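PDB 3COL: putative transcription regulator from Lactobacillus plantarum WCFS1, which probably binds DNA through an N-terminal helix-turn-helix domain of the TetR family and so regulates transcription. Local coordinates for residues I15-A29 and F51-R64. Numbering follows the deposited sequence.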
loop_
_atom_site.group_PDB
_atom_site.type_symbol
_atom_site.label_atom_id
_atom_site.label_comp_id
_atom_site.label_asym_id
_atom_site.label_seq_id
_atom_site.Cartn_x
_atom_site.Cartn_y
_atom_site.Cartn_z
ATOM N N ILE A 15 25.273 6.994 -4.863
ATOM C CA ILE A 15 24.208 7.754 -5.531
ATOM C C ILE A 15 22.814 7.149 -5.385
ATOM O O ILE A 15 21.857 7.858 -5.055
ATOM C CB ILE A 15 24.551 8.025 -7.002
ATOM C CG1 ILE A 15 25.722 9.035 -7.089
ATOM C CG2 ILE A 15 23.345 8.591 -7.694
ATOM C CD1 ILE A 15 26.462 9.014 -8.403
ATOM N N GLN A 16 22.692 5.838 -5.616
ATOM C CA GLN A 16 21.433 5.157 -5.407
ATOM C C GLN A 16 20.938 5.248 -3.949
ATOM O O GLN A 16 19.756 5.464 -3.699
ATOM C CB GLN A 16 21.588 3.698 -5.803
ATOM C CG GLN A 16 21.824 3.472 -7.287
ATOM C CD GLN A 16 22.107 2.003 -7.580
ATOM O OE1 GLN A 16 22.950 1.388 -6.947
ATOM N NE2 GLN A 16 21.387 1.441 -8.521
ATOM N N ASP A 17 21.849 5.095 -2.990
ATOM C CA ASP A 17 21.487 5.250 -1.574
ATOM C C ASP A 17 20.945 6.644 -1.300
ATOM O O ASP A 17 19.952 6.794 -0.590
ATOM C CB ASP A 17 22.674 4.967 -0.670
ATOM C CG ASP A 17 22.996 3.500 -0.580
ATOM O OD1 ASP A 17 22.203 2.661 -1.097
ATOM O OD2 ASP A 17 24.030 3.181 0.036
ATOM N N ALA A 18 21.597 7.657 -1.864
ATOM C CA ALA A 18 21.118 9.054 -1.742
ATOM C C ALA A 18 19.695 9.282 -2.331
ATOM O O ALA A 18 18.847 9.890 -1.693
ATOM C CB ALA A 18 22.098 9.979 -2.395
ATOM N N VAL A 19 19.446 8.783 -3.547
ATOM C CA VAL A 19 18.105 8.825 -4.171
ATOM C C VAL A 19 17.080 8.151 -3.264
ATOM O O VAL A 19 15.991 8.676 -3.075
ATOM C CB VAL A 19 18.097 8.142 -5.588
ATOM C CG1 VAL A 19 16.672 8.061 -6.203
ATOM C CG2 VAL A 19 19.049 8.883 -6.553
ATOM N N ALA A 20 17.423 6.981 -2.712
ATOM C CA ALA A 20 16.487 6.213 -1.926
ATOM C C ALA A 20 16.096 6.967 -0.641
ATOM O O ALA A 20 14.918 6.966 -0.246
ATOM C CB ALA A 20 17.053 4.822 -1.633
ATOM N N ALA A 21 17.077 7.624 -0.011
ATOM C CA ALA A 21 16.832 8.476 1.164
ATOM C C ALA A 21 15.904 9.644 0.879
ATOM O O ALA A 21 15.016 9.941 1.656
ATOM C CB ALA A 21 18.170 8.989 1.767
ATOM N N ILE A 22 16.143 10.335 -0.226
ATOM C CA ILE A 22 15.277 11.444 -0.661
ATOM C C ILE A 22 13.836 10.965 -0.912
ATOM O O ILE A 22 12.859 11.580 -0.444
ATOM C CB ILE A 22 15.848 12.139 -1.945
ATOM C CG1 ILE A 22 17.182 12.833 -1.636
ATOM C CG2 ILE A 22 14.826 13.139 -2.522
ATOM C CD1 ILE A 22 17.988 13.213 -2.908
ATOM N N ILE A 23 13.705 9.862 -1.640
ATOM C CA ILE A 23 12.390 9.248 -1.841
ATOM C C ILE A 23 11.669 9.015 -0.503
ATOM O O ILE A 23 10.492 9.340 -0.369
ATOM C CB ILE A 23 12.484 7.938 -2.699
ATOM C CG1 ILE A 23 12.958 8.290 -4.133
ATOM C CG2 ILE A 23 11.134 7.165 -2.719
ATOM C CD1 ILE A 23 13.161 7.087 -5.065
ATOM N N LEU A 24 12.374 8.472 0.494
ATOM C CA LEU A 24 11.744 8.198 1.785
ATOM C C LEU A 24 11.326 9.489 2.491
ATOM O O LEU A 24 10.262 9.534 3.101
ATOM C CB LEU A 24 12.652 7.354 2.672
ATOM C CG LEU A 24 12.902 5.910 2.224
ATOM C CD1 LEU A 24 13.932 5.267 3.137
ATOM C CD2 LEU A 24 11.610 5.098 2.243
ATOM N N ALA A 25 12.156 10.528 2.390
ATOM C CA ALA A 25 11.897 11.830 3.033
ATOM C C ALA A 25 10.920 12.737 2.253
ATOM O O ALA A 25 10.068 13.386 2.855
ATOM C CB ALA A 25 13.215 12.581 3.294
ATOM N N GLU A 26 11.066 12.805 0.927
ATOM C CA GLU A 26 10.249 13.748 0.144
ATOM C C GLU A 26 9.435 13.133 -0.993
ATOM O O GLU A 26 8.770 13.864 -1.737
ATOM C CB GLU A 26 11.087 14.894 -0.409
ATOM C CG GLU A 26 12.067 15.521 0.558
ATOM C CD GLU A 26 13.001 16.478 -0.157
ATOM O OE1 GLU A 26 14.237 16.393 0.042
ATOM O OE2 GLU A 26 12.492 17.308 -0.943
ATOM N N GLY A 27 9.458 11.806 -1.114
ATOM C CA GLY A 27 8.863 11.150 -2.269
ATOM C C GLY A 27 9.689 11.333 -3.538
ATOM O O GLY A 27 10.671 12.092 -3.560
ATOM N N PRO A 28 9.304 10.636 -4.616
ATOM C CA PRO A 28 10.064 10.677 -5.856
ATOM C C PRO A 28 10.167 12.082 -6.456
ATOM O O PRO A 28 11.181 12.428 -7.023
ATOM C CB PRO A 28 9.271 9.741 -6.779
ATOM C CG PRO A 28 8.496 8.901 -5.892
ATOM C CD PRO A 28 8.135 9.750 -4.731
ATOM N N ALA A 29 9.135 12.896 -6.276
ATOM C CA ALA A 29 9.150 14.288 -6.735
ATOM C C ALA A 29 10.286 15.117 -6.107
ATOM O O ALA A 29 10.743 16.088 -6.702
ATOM C CB ALA A 29 7.788 14.937 -6.502
ATOM N N PHE A 51 24.153 8.845 -14.482
ATOM C CA PHE A 51 22.701 9.014 -14.671
ATOM C C PHE A 51 22.419 10.310 -15.432
ATOM O O PHE A 51 22.880 11.373 -15.032
ATOM C CB PHE A 51 21.967 9.035 -13.300
ATOM C CG PHE A 51 22.252 7.818 -12.433
ATOM C CD1 PHE A 51 21.523 6.651 -12.581
ATOM C CD2 PHE A 51 23.282 7.841 -11.486
ATOM C CE1 PHE A 51 21.817 5.524 -11.792
ATOM C CE2 PHE A 51 23.561 6.735 -10.695
ATOM C CZ PHE A 51 22.821 5.580 -10.846
ATOM N N LYS A 52 21.622 10.254 -16.482
ATOM C CA LYS A 52 21.461 11.434 -17.342
ATOM C C LYS A 52 20.496 12.492 -16.815
ATOM O O LYS A 52 20.565 13.658 -17.211
ATOM C CB LYS A 52 21.138 11.047 -18.794
ATOM C CG LYS A 52 19.814 10.337 -19.032
ATOM C CD LYS A 52 19.475 10.358 -20.580
ATOM C CE LYS A 52 20.336 9.354 -21.374
ATOM N NZ LYS A 52 20.612 9.745 -22.797
ATOM N N ASN A 53 19.613 12.089 -15.908
ATOM C CA ASN A 53 18.593 13.019 -15.356
ATOM C C ASN A 53 17.868 12.433 -14.161
ATOM O O ASN A 53 18.142 11.301 -13.790
ATOM C CB ASN A 53 17.608 13.473 -16.459
ATOM C CG ASN A 53 16.863 12.308 -17.148
ATOM O OD1 ASN A 53 16.719 11.217 -16.590
ATOM N ND2 ASN A 53 16.383 12.553 -18.373
ATOM N N LYS A 54 16.948 13.201 -13.579
ATOM C CA LYS A 54 16.183 12.812 -12.398
ATOM C C LYS A 54 15.456 11.480 -12.635
ATOM O O LYS A 54 15.537 10.597 -11.804
ATOM C CB LYS A 54 15.202 13.939 -12.013
ATOM C CG LYS A 54 13.996 13.517 -11.200
ATOM C CD LYS A 54 12.969 14.663 -11.067
ATOM C CE LYS A 54 11.827 14.308 -10.061
ATOM N NZ LYS A 54 10.840 15.503 -9.924
ATOM N N GLN A 55 14.780 11.322 -13.772
ATOM C CA GLN A 55 14.100 10.047 -14.093
ATOM C C GLN A 55 15.038 8.831 -14.082
ATOM O O GLN A 55 14.686 7.805 -13.557
ATOM C CB GLN A 55 13.356 10.097 -15.448
ATOM C CG GLN A 55 12.337 8.955 -15.617
ATOM C CD GLN A 55 11.249 8.978 -14.520
ATOM O OE1 GLN A 55 10.621 10.022 -14.279
ATOM N NE2 GLN A 55 11.040 7.846 -13.846
ATOM N N ALA A 56 16.213 8.955 -14.697
ATOM C CA ALA A 56 17.225 7.895 -14.653
ATOM C C ALA A 56 17.629 7.542 -13.200
ATOM O O ALA A 56 17.840 6.368 -12.881
ATOM C CB ALA A 56 18.456 8.278 -15.507
ATOM N N LEU A 57 17.739 8.545 -12.330
ATOM C CA LEU A 57 18.073 8.305 -10.903
ATOM C C LEU A 57 16.985 7.435 -10.214
ATOM O O LEU A 57 17.293 6.460 -9.541
ATOM C CB LEU A 57 18.227 9.617 -10.127
ATOM C CG LEU A 57 19.414 10.513 -10.480
ATOM C CD1 LEU A 57 19.246 11.930 -9.916
ATOM C CD2 LEU A 57 20.739 9.877 -9.994
ATOM N N ILE A 58 15.730 7.805 -10.425
ATOM C CA ILE A 58 14.561 7.103 -9.865
ATOM C C ILE A 58 14.458 5.663 -10.440
ATOM O O ILE A 58 14.243 4.690 -9.686
ATOM C CB ILE A 58 13.261 7.919 -10.171
ATOM C CG1 ILE A 58 13.226 9.233 -9.339
ATOM C CG2 ILE A 58 12.001 7.080 -9.927
ATOM C CD1 ILE A 58 12.265 10.338 -9.940
ATOM N N ASP A 59 14.575 5.541 -11.760
ATOM C CA ASP A 59 14.423 4.262 -12.418
ATOM C C ASP A 59 15.471 3.286 -11.900
ATOM O O ASP A 59 15.193 2.108 -11.767
ATOM C CB ASP A 59 14.557 4.377 -13.943
ATOM C CG ASP A 59 13.362 5.074 -14.599
ATOM O OD1 ASP A 59 12.369 5.367 -13.889
ATOM O OD2 ASP A 59 13.436 5.346 -15.824
ATOM N N SER A 60 16.685 3.799 -11.637
ATOM C CA SER A 60 17.802 2.978 -11.138
ATOM C C SER A 60 17.497 2.397 -9.755
ATOM O O SER A 60 17.694 1.199 -9.505
ATOM C CB SER A 60 19.102 3.779 -11.125
ATOM O OG SER A 60 20.170 3.003 -10.587
ATOM N N VAL A 61 16.991 3.236 -8.865
ATOM C CA VAL A 61 16.566 2.774 -7.551
ATOM C C VAL A 61 15.354 1.826 -7.631
ATOM O O VAL A 61 15.288 0.824 -6.900
ATOM C CB VAL A 61 16.301 3.955 -6.577
ATOM C CG1 VAL A 61 15.697 3.444 -5.265
ATOM C CG2 VAL A 61 17.624 4.746 -6.344
ATOM N N TYR A 62 14.397 2.140 -8.494
ATOM C CA TYR A 62 13.280 1.194 -8.735
ATOM C C TYR A 62 13.795 -0.216 -9.094
ATOM O O TYR A 62 13.408 -1.200 -8.442
ATOM C CB TYR A 62 12.296 1.705 -9.787
ATOM C CG TYR A 62 11.017 0.846 -9.865
ATOM C CD1 TYR A 62 10.068 0.895 -8.861
ATOM C CD2 TYR A 62 10.802 -0.029 -10.937
ATOM C CE1 TYR A 62 8.931 0.116 -8.911
ATOM C CE2 TYR A 62 9.671 -0.821 -10.998
ATOM C CZ TYR A 62 8.741 -0.742 -9.981
ATOM O OH TYR A 62 7.607 -1.527 -10.037
ATOM N N ALA A 63 14.684 -0.308 -10.096
ATOM C CA ALA A 63 15.176 -1.593 -10.564
ATOM C C ALA A 63 16.035 -2.301 -9.500
ATOM O O ALA A 63 15.957 -3.511 -9.370
ATOM C CB ALA A 63 15.948 -1.445 -11.888
ATOM N N ARG A 64 16.844 -1.543 -8.750
ATOM C CA ARG A 64 17.594 -2.084 -7.623
ATOM C C ARG A 64 16.703 -2.747 -6.574
ATOM O O ARG A 64 16.944 -3.911 -6.196
ATOM C CB ARG A 64 18.422 -1.000 -6.928
ATOM C CG ARG A 64 19.436 -1.552 -5.907
ATOM C CD ARG A 64 20.168 -0.453 -5.173
ATOM N NE ARG A 64 19.318 0.260 -4.224
ATOM C CZ ARG A 64 19.792 1.140 -3.338
ATOM N NH1 ARG A 64 21.104 1.398 -3.294
ATOM N NH2 ARG A 64 18.959 1.759 -2.497
HETATM O O HOH W 1 19.552 2.651 0.244
#
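Val-19 and Val-61 meet where helix 15-26 crosses helix 54-64 almost at a right angle. The two valines pass side by side, pointing opposite ways. Val-19 CG1 is pressed to 3.5 Å from Val-61 CG2, a close fit. The other branch of Val-19, CG2, stands beside its own backbone N (CG1 takes the anti place, chi1 175°) and rests on Leu-57 CB. Ile-15 extends this apolar patch. Ile-15 CG2 sits 3.5 Å from Phe-51 CE2 and also touches Leu-57 CD2, so one methyl bridges the ring and the leucine. Both helices belong to the TetR-family DNA-binding domain. Helix 33-40, in the helix-turn-helix region between them, covers Ile-15 and Val-19 through Val-36. Ile-23 and Pro-28 also touch helix 106-117, which comes later in the chain.

The side of the contact near Arg-64 is polar and holds water. Arg-64 reaches to Asp-17, and a turn at its third torsion (chi3 71°) lays one face of the guanidinium group against Gln-16 CB. Arg-64 NH1 donates to Asp-17 OD1 at 2.8 Å in a salt bridge, and the oxygen lies near the guanidinium plane. The carboxylate plane is turned 57° from that plane. A water accepts from Arg-64 NH2 and donates to the same OD1. With an alanine in place of the arginine, Asp-17 would probably lose its charged mate, the water one of its partners, and Gln-16 CB its cover. Further along, Gln-16 NE2 donates to Ser-60 OG at 2.9 Å, tilted from the amide plane. The far end is looser. There the extended chain of Lys-54 brings NZ to Ala-29 O at a long 3.3 Å. Ile-58 CD1 lies 3.7 Å from Pro-28 O but no closer than 4.4 Å to Pro-28 CB.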